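Local coordinates for protein predicted metal-dependent hydrolase of the TIM-barrel fold (Lactobacillus casei, PDB 2QPX) that is of unknown function but binds two zinc ions in a TIM-barrel fold and is probably a metal-dependent hydrolase of the amidohydrolase family, at residues A[85-95]-A[323-334]. Residues are numbered along the deposited sequence; the frame is centred on the assembly and turned at random. Where two conformers were deposited one is given.
Sequences YNHRIFGHFHF and PEMYGLAARQFK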
ATOM      1  N   TYR A  85      29.505 -26.767  -5.897  1.00 17.60           N
ATOM      2  CA  TYR A  85      28.272 -26.351  -5.191  1.00 17.90           C
ATOM      3  C   TYR A  85      27.596 -25.157  -5.878  1.00 16.55           C
ATOM      4  O   TYR A  85      26.392 -25.174  -6.159  1.00 16.29           O
ATOM      5  CB  TYR A  85      28.615 -26.012  -3.754  1.00 17.16           C
ATOM      6  CG  TYR A  85      27.419 -25.710  -2.879  1.00 16.90           C
ATOM      7  CD1 TYR A  85      26.423 -26.666  -2.665  1.00 17.39           C
ATOM      8  CD2 TYR A  85      27.269 -24.464  -2.279  1.00 16.93           C
ATOM      9  CE1 TYR A  85      25.333 -26.398  -1.873  1.00 18.06           C
ATOM     10  CE2 TYR A  85      26.156 -24.190  -1.471  1.00 16.01           C
ATOM     11  CZ  TYR A  85      25.197 -25.175  -1.276  1.00 16.85           C
ATOM     12  OH  TYR A  85      24.078 -24.906  -0.498  1.00 18.53           O
ATOM     13  N   ASN A  86      28.384 -24.130  -6.178  1.00 15.80           N
ATOM     14  CA  ASN A  86      27.877 -22.998  -6.972  1.00 15.10           C
ATOM     15  C   ASN A  86      27.329 -23.450  -8.333  1.00 14.87           C
ATOM     16  O   ASN A  86      26.237 -23.055  -8.743  1.00 17.09           O
ATOM     17  CB  ASN A  86      28.935 -21.901  -7.107  1.00 15.94           C
ATOM     18  CG  ASN A  86      29.001 -21.014  -5.882  1.00 16.24           C
ATOM     19  OD1 ASN A  86      28.262 -20.033  -5.781  1.00 17.05           O
ATOM     20  ND2 ASN A  86      29.858 -21.365  -4.922  1.00 18.23           N
ATOM     21  N   HIS A  87      28.084 -24.296  -9.046  1.00 16.15           N
ATOM     22  CA  HIS A  87      27.623 -24.794 -10.328  1.00 17.47           C
ATOM     23  C   HIS A  87      26.264 -25.504 -10.199  1.00 15.27           C
ATOM     24  O   HIS A  87      25.419 -25.386 -11.064  1.00 18.75           O
ATOM     25  CB  HIS A  87      28.668 -25.718 -10.976  1.00 17.69           C
ATOM     26  CG  HIS A  87      29.731 -25.014 -11.750  1.00 17.88           C
ATOM     27  ND1 HIS A  87      30.571 -24.084 -11.186  1.00 18.12           N
ATOM     28  CD2 HIS A  87      30.147 -25.173 -13.032  1.00 18.64           C
ATOM     29  CE1 HIS A  87      31.428 -23.657 -12.102  1.00 19.07           C
ATOM     30  NE2 HIS A  87      31.187 -24.300 -13.236  1.00 17.61           N
ATOM     31  N   ARG A  88      26.077 -26.259  -9.124  1.00 18.10           N
ATOM     32  CA  ARG A  88      24.813 -26.994  -8.937  1.00 18.74           C
ATOM     33  C   ARG A  88      23.618 -26.055  -8.823  1.00 17.18           C
ATOM     34  O   ARG A  88      22.599 -26.256  -9.473  1.00 19.24           O
ATOM     35  CB  ARG A  88      24.852 -27.830  -7.663  1.00 19.94           C
ATOM     36  CG  ARG A  88      25.673 -29.053  -7.704  1.00 21.56           C
ATOM     37  CD  ARG A  88      25.562 -29.802  -6.373  1.00 22.02           C
ATOM     38  NE  ARG A  88      26.347 -31.007  -6.433  1.00 23.95           N
ATOM     39  CZ  ARG A  88      26.439 -31.876  -5.449  1.00 24.38           C
ATOM     40  NH1 ARG A  88      25.780 -31.710  -4.315  1.00 24.39           N
ATOM     41  NH2 ARG A  88      27.189 -32.954  -5.631  1.00 26.00           N
ATOM     42  N   ILE A  89      23.791 -24.974  -8.061  1.00 16.96           N
ATOM     43  CA  ILE A  89      22.688 -24.041  -7.817  1.00 17.13           C
ATOM     44  C   ILE A  89      22.443 -23.161  -9.023  1.00 17.35           C
ATOM     45  O   ILE A  89      21.319 -23.058  -9.498  1.00 16.88           O
ATOM     46  CB  ILE A  89      22.917 -23.234  -6.529  1.00 15.91           C
ATOM     47  CG1 ILE A  89      22.866 -24.167  -5.326  1.00 16.89           C
ATOM     48  CG2 ILE A  89      21.889 -22.044  -6.379  1.00 16.88           C
ATOM     49  CD1 ILE A  89      23.298 -23.559  -3.991  1.00 19.54           C
ATOM     50  N   PHE A  90      23.484 -22.488  -9.516  1.00 17.59           N
ATOM     51  CA  PHE A  90      23.311 -21.623 -10.687  1.00 16.27           C
ATOM     52  C   PHE A  90      22.793 -22.415 -11.878  1.00 16.44           C
ATOM     53  O   PHE A  90      21.941 -21.940 -12.624  1.00 17.63           O
ATOM     54  CB  PHE A  90      24.576 -20.838 -11.009  1.00 16.78           C
ATOM     55  CG  PHE A  90      24.843 -19.702 -10.027  1.00 14.54           C
ATOM     56  CD1 PHE A  90      24.241 -18.479 -10.201  1.00 15.42           C
ATOM     57  CD2 PHE A  90      25.708 -19.861  -8.929  1.00 15.74           C
ATOM     58  CE1 PHE A  90      24.463 -17.454  -9.289  1.00 15.22           C
ATOM     59  CE2 PHE A  90      25.956 -18.812  -8.023  1.00 15.84           C
ATOM     60  CZ  PHE A  90      25.306 -17.593  -8.223  1.00 15.70           C
ATOM     61  N   GLY A  91      23.307 -23.648 -12.066  1.00 18.11           N
ATOM     62  CA  GLY A  91      22.872 -24.494 -13.173  1.00 19.03           C
ATOM     63  C   GLY A  91      21.446 -24.958 -13.009  1.00 17.94           C
ATOM     64  O   GLY A  91      20.701 -24.984 -13.980  1.00 18.98           O
ATOM     65  N   HIS A  92      21.029 -25.311 -11.789  1.00 18.39           N
ATOM     66  CA  HIS A  92      19.674 -25.809 -11.577  1.00 18.70           C
ATOM     67  C   HIS A  92      18.622 -24.798 -12.045  1.00 19.70           C
ATOM     68  O   HIS A  92      17.616 -25.157 -12.677  1.00 19.15           O
ATOM     69  CB  HIS A  92      19.468 -26.195 -10.106  1.00 18.23           C
ATOM     70  CG  HIS A  92      18.074 -26.633  -9.793  1.00 21.86           C
ATOM     71  ND1 HIS A  92      17.652 -27.941  -9.940  1.00 26.19           N
ATOM     72  CD2 HIS A  92      17.002 -25.935  -9.358  1.00 21.64           C
ATOM     73  CE1 HIS A  92      16.372 -28.020  -9.620  1.00 27.33           C
ATOM     74  NE2 HIS A  92      15.948 -26.813  -9.275  1.00 25.36           N
ATOM     75  N   PHE A  93      18.871 -23.524 -11.723  1.00 18.30           N
ATOM     76  CA  PHE A  93      17.916 -22.457 -12.027  1.00 16.93           C
ATOM     77  C   PHE A  93      18.124 -21.826 -13.409  1.00 16.71           C
ATOM     78  O   PHE A  93      17.368 -20.965 -13.808  1.00 18.59           O
ATOM     79  CB  PHE A  93      17.950 -21.422 -10.922  1.00 17.74           C
ATOM     80  CG  PHE A  93      17.443 -21.960  -9.620  1.00 17.46           C
ATOM     81  CD1 PHE A  93      16.073 -22.211  -9.462  1.00 18.28           C
ATOM     82  CD2 PHE A  93      18.302 -22.316  -8.593  1.00 17.48           C
ATOM     83  CE1 PHE A  93      15.593 -22.757  -8.269  1.00 18.99           C
ATOM     84  CE2 PHE A  93      17.837 -22.849  -7.410  1.00 18.58           C
ATOM     85  CZ  PHE A  93      16.457 -23.069  -7.245  1.00 19.29           C
ATOM     86  N   HIS A  94      19.165 -22.260 -14.122  1.00 17.09           N
ATOM     87  CA  HIS A  94      19.497 -21.833 -15.488  1.00 17.32           C
ATOM     88  C   HIS A  94      19.942 -20.340 -15.511  1.00 16.74           C
ATOM     89  O   HIS A  94      19.643 -19.626 -16.453  1.00 17.65           O
ATOM     90  CB  HIS A  94      18.342 -22.120 -16.473  1.00 18.79           C
ATOM     91  CG  HIS A  94      18.085 -23.580 -16.692  1.00 21.51           C
ATOM     92  ND1 HIS A  94      18.404 -24.198 -17.871  1.00 31.03           N
ATOM     93  CD2 HIS A  94      17.565 -24.531 -15.892  1.00 26.68           C
ATOM     94  CE1 HIS A  94      18.091 -25.484 -17.788  1.00 30.94           C
ATOM     95  NE2 HIS A  94      17.593 -25.720 -16.589  1.00 25.97           N
ATOM     96  N   PHE A  95      20.657 -19.897 -14.476  1.00 15.85           N
ATOM     97  CA  PHE A  95      21.326 -18.600 -14.583  1.00 16.18           C
ATOM     98  C   PHE A  95      22.304 -18.632 -15.752  1.00 16.29           C
ATOM     99  O   PHE A  95      23.068 -19.587 -15.906  1.00 17.90           O
ATOM    100  CB  PHE A  95      22.100 -18.271 -13.314  1.00 15.36           C
ATOM    101  CG  PHE A  95      21.272 -17.808 -12.132  1.00 15.50           C
ATOM    102  CD1 PHE A  95      20.635 -18.715 -11.298  1.00 15.16           C
ATOM    103  CD2 PHE A  95      21.170 -16.455 -11.811  1.00 15.78           C
ATOM    104  CE1 PHE A  95      19.967 -18.316 -10.164  1.00 15.17           C
ATOM    105  CE2 PHE A  95      20.494 -16.061 -10.667  1.00 15.78           C
ATOM    106  CZ  PHE A  95      19.872 -16.964  -9.867  1.00 14.34           C
ATOM    107  N   PRO A 323      25.522 -18.788  -2.759  1.00 14.68           N
ATOM    108  CA  PRO A 323      24.619 -19.159  -3.849  1.00 14.71           C
ATOM    109  C   PRO A 323      23.194 -19.440  -3.432  1.00 15.10           C
ATOM    110  O   PRO A 323      22.291 -19.310  -4.256  1.00 15.06           O
ATOM    111  CB  PRO A 323      25.292 -20.374  -4.483  1.00 15.39           C
ATOM    112  CG  PRO A 323      26.122 -20.971  -3.348  1.00 15.95           C
ATOM    113  CD  PRO A 323      26.645 -19.747  -2.619  1.00 15.65           C
ATOM    114  N   GLU A 324      22.979 -19.793  -2.169  1.00 15.43           N
ATOM    115  CA  GLU A 324      21.593 -19.973  -1.687  1.00 16.63           C
ATOM    116  C   GLU A 324      20.730 -18.735  -1.884  1.00 17.15           C
ATOM    117  O   GLU A 324      19.524 -18.861  -2.118  1.00 16.74           O
ATOM    118  CB  GLU A 324      21.548 -20.342  -0.205  1.00 17.73           C
ATOM    119  CG  GLU A 324      22.115 -21.696   0.135  1.00 17.27           C
ATOM    120  CD  GLU A 324      23.628 -21.736   0.391  1.00 18.73           C
ATOM    121  OE1 GLU A 324      24.373 -20.830  -0.007  1.00 18.51           O
ATOM    122  OE2 GLU A 324      24.089 -22.774   0.926  1.00 19.99           O
HETATM  123  N   MSE A 325      21.314 -17.550  -1.726  1.00 14.71           N
HETATM  124  CA  MSE A 325      20.515 -16.352  -1.842  1.00 16.04           C
HETATM  125  C   MSE A 325      20.135 -16.145  -3.303  1.00 15.64           C
HETATM  126  O   MSE A 325      19.032 -15.687  -3.598  1.00 15.90           O
HETATM  127  CB  MSE A 325      21.244 -15.141  -1.275  1.00 15.28           C
HETATM  128  CG  MSE A 325      20.432 -13.836  -1.263  1.00 15.78           C
HETATM  129 SE   MSE A 325      21.290 -12.454  -0.249  0.80 16.44          SE
HETATM  130  CE  MSE A 325      19.960 -11.027  -0.538  1.00 17.64           C
ATOM    131  N   TYR A 326      21.068 -16.444  -4.226  1.00 14.09           N
ATOM    132  CA  TYR A 326      20.730 -16.425  -5.629  1.00 13.64           C
ATOM    133  C   TYR A 326      19.633 -17.456  -5.967  1.00 14.55           C
ATOM    134  O   TYR A 326      18.636 -17.151  -6.678  1.00 15.37           O
ATOM    135  CB  TYR A 326      21.972 -16.755  -6.468  1.00 13.54           C
ATOM    136  CG  TYR A 326      22.952 -15.587  -6.651  1.00 14.36           C
ATOM    137  CD1 TYR A 326      23.965 -15.327  -5.747  1.00 14.05           C
ATOM    138  CD2 TYR A 326      22.822 -14.727  -7.749  1.00 13.99           C
ATOM    139  CE1 TYR A 326      24.830 -14.266  -5.941  1.00 15.59           C
ATOM    140  CE2 TYR A 326      23.694 -13.673  -7.961  1.00 13.86           C
ATOM    141  CZ  TYR A 326      24.698 -13.462  -7.067  1.00 13.98           C
ATOM    142  OH  TYR A 326      25.543 -12.415  -7.321  1.00 14.70           O
ATOM    143  N   GLY A 327      19.835 -18.685  -5.499  1.00 15.53           N
ATOM    144  CA  GLY A 327      18.879 -19.757  -5.763  1.00 16.30           C
ATOM    145  C   GLY A 327      17.485 -19.468  -5.248  1.00 16.05           C
ATOM    146  O   GLY A 327      16.495 -19.765  -5.940  1.00 16.68           O
ATOM    147  N   LEU A 328      17.394 -18.950  -4.027  1.00 16.10           N
ATOM    148  CA  LEU A 328      16.064 -18.682  -3.452  1.00 15.50           C
ATOM    149  C   LEU A 328      15.296 -17.626  -4.250  1.00 15.28           C
ATOM    150  O   LEU A 328      14.106 -17.768  -4.516  1.00 15.33           O
ATOM    151  CB  LEU A 328      16.122 -18.314  -1.975  1.00 17.35           C
ATOM    152  CG  LEU A 328      14.774 -18.186  -1.247  1.00 17.45           C
ATOM    153  CD1 LEU A 328      14.007 -19.464  -1.346  1.00 20.17           C
ATOM    154  CD2 LEU A 328      15.000 -17.799   0.227  1.00 18.65           C
ATOM    155  N   ALA A 329      16.011 -16.601  -4.711  1.00 15.38           N
ATOM    156  CA  ALA A 329      15.415 -15.574  -5.548  1.00 15.59           C
ATOM    157  C   ALA A 329      14.869 -16.194  -6.800  1.00 14.29           C
ATOM    158  O   ALA A 329      13.738 -15.914  -7.214  1.00 14.95           O
ATOM    159  CB  ALA A 329      16.467 -14.451  -5.905  1.00 16.01           C
ATOM    160  N   ALA A 330      15.697 -17.007  -7.444  1.00 14.71           N
ATOM    161  CA  ALA A 330      15.273 -17.691  -8.679  1.00 14.73           C
ATOM    162  C   ALA A 330      14.050 -18.598  -8.473  1.00 14.54           C
ATOM    163  O   ALA A 330      13.086 -18.584  -9.268  1.00 16.24           O
ATOM    164  CB  ALA A 330      16.467 -18.473  -9.277  1.00 15.42           C
ATOM    165  N   ARG A 331      14.081 -19.370  -7.412  1.00 15.20           N
ATOM    166  CA  ARG A 331      12.985 -20.296  -7.146  0.50 17.55           C
ATOM    167  C   ARG A 331      11.687 -19.547  -6.887  1.00 16.60           C
ATOM    168  O   ARG A 331      10.644 -19.896  -7.470  1.00 17.23           O
ATOM    169  CB  ARG A 331      13.284 -21.223  -5.976  0.50 18.65           C
ATOM    170  CG  ARG A 331      12.133 -22.210  -5.784  0.50 19.83           C
ATOM    171  CD  ARG A 331      12.537 -23.377  -4.931  0.50 22.16           C
ATOM    172  NE  ARG A 331      13.398 -24.291  -5.666  0.50 22.88           N
ATOM    173  CZ  ARG A 331      14.117 -25.260  -5.105  0.50 19.04           C
ATOM    174  NH1 ARG A 331      14.086 -25.449  -3.795  0.50 21.91           N
ATOM    175  NH2 ARG A 331      14.865 -26.037  -5.864  0.50 21.67           N
ATOM    176  N   GLN A 332      11.745 -18.511  -6.053  1.00 15.30           N
ATOM    177  CA  GLN A 332      10.507 -17.806  -5.708  1.00 16.18           C
ATOM    178  C   GLN A 332       9.979 -17.011  -6.896  1.00 14.93           C
ATOM    179  O   GLN A 332       8.764 -16.908  -7.103  1.00 15.77           O
ATOM    180  CB  GLN A 332      10.689 -16.882  -4.501  1.00 16.50           C
ATOM    181  CG  GLN A 332      11.113 -17.616  -3.234  1.00 17.16           C
ATOM    182  CD  GLN A 332      10.248 -18.800  -2.872  1.00 21.09           C
ATOM    183  OE1 GLN A 332      10.580 -19.924  -3.228  1.00 22.70           O
ATOM    184  NE2 GLN A 332       9.081 -18.547  -2.243  1.00 20.53           N
ATOM    185  N   PHE A 333      10.865 -16.408  -7.669  1.00 15.36           N
ATOM    186  CA  PHE A 333      10.456 -15.662  -8.847  1.00 15.53           C
ATOM    187  C   PHE A 333       9.862 -16.587  -9.927  1.00 16.50           C
ATOM    188  O   PHE A 333       8.816 -16.296 -10.497  1.00 16.63           O
ATOM    189  CB  PHE A 333      11.626 -14.849  -9.384  1.00 16.68           C
ATOM    190  CG  PHE A 333      11.233 -13.787 -10.386  1.00 16.97           C
ATOM    191  CD1 PHE A 333      10.749 -12.547  -9.958  1.00 17.93           C
ATOM    192  CD2 PHE A 333      11.339 -14.008 -11.727  1.00 19.57           C
ATOM    193  CE1 PHE A 333      10.407 -11.572 -10.850  1.00 17.80           C
ATOM    194  CE2 PHE A 333      10.995 -13.018 -12.651  1.00 17.97           C
ATOM    195  CZ  PHE A 333      10.549 -11.808 -12.219  1.00 19.00           C
ATOM    196  N   LYS A 334      10.523 -17.708 -10.196  1.00 16.35           N
ATOM    197  CA  LYS A 334      10.008 -18.644 -11.188  1.00 17.61           C
ATOM    198  C   LYS A 334       8.647 -19.197 -10.747  1.00 16.77           C
ATOM    199  O   LYS A 334       7.718 -19.305 -11.569  1.00 18.59           O
ATOM    200  CB  LYS A 334      11.015 -19.743 -11.487  1.00 16.97           C
ATOM    201  CG  LYS A 334      12.112 -19.285 -12.429  1.00 18.12           C
ATOM    202  CD  LYS A 334      13.011 -20.431 -12.895  1.00 18.03           C
ATOM    203  CE  LYS A 334      13.793 -20.000 -14.126  1.00 18.48           C
ATOM    204  NZ  LYS A 334      14.495 -21.134 -14.855  1.00 19.14           N
TER
HETATM  205  O   HOH W   1      15.070 -23.763 -13.373  1.00 26.82           O
HETATM  206  O   HOH W   2      13.302 -25.607  -8.606  1.00 41.08           O
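Phe93 packs against one turn of helix 323-334: Gly327 O stands over one face of its ring, toward the rim, Ala330 CB touches CG at 3.6 Å, and Arg331 CB lies against CE1. His92 CD2 covers the opposite face. Gly327 lets the helices, nearly parallel at 13° with axes 9.3 Å apart, come close, since a CB there would clash with Ile89 CG2. Replacing Phe93 by an alanine would probably leave a gap between the two helices beside Gly327 and Ala330, and the aliphatic part of Arg331 without its ring. Pro323 is a knob in the hole formed by Tyr85, Asn86, Ile89 and Phe90; its CB lies 3.3 Å from the buried Asn86 OD1, which has no polar partner in the model, whereas Asn86 ND2 is hydrogen-bonded to Tyr82 O. With CG anti to the backbone N (chi1 -174°), Tyr85 reaches across to donate a hydrogen bond from OH to Glu324 OE2 (2.6 Å), which it meets from above the carboxylate plane; Arg30 forms a salt bridge with the same oxygen. Phe90 sets CZ over a face of the Tyr326 ring, 3.5 Å from CG, with the planes at 55°, while Phe95 brings CZ to 3.4 Å from Tyr326 O. Helix 85-92 ends in a Schellman motif at His94. The extended Lys334 donates from NZ to Phe93 O (3.1 Å), above the carbonyl plane; a water bound to His92 O and the carbonyls of Val12 and Val9 share its three N-H. In one of its two conformers, Arg331 shares a water with His92 NE2 and pairs with Glu65. Helix 79-92 leads into strand 95-101, and helix 323-342, following strand 313-314, packs on strand 14-19, consistent with closure of the TIM barrel between last and first strands; Tyr326 OH is hydrogen-bonded to O of the zinc ligand His20, just beyond strand 14-19.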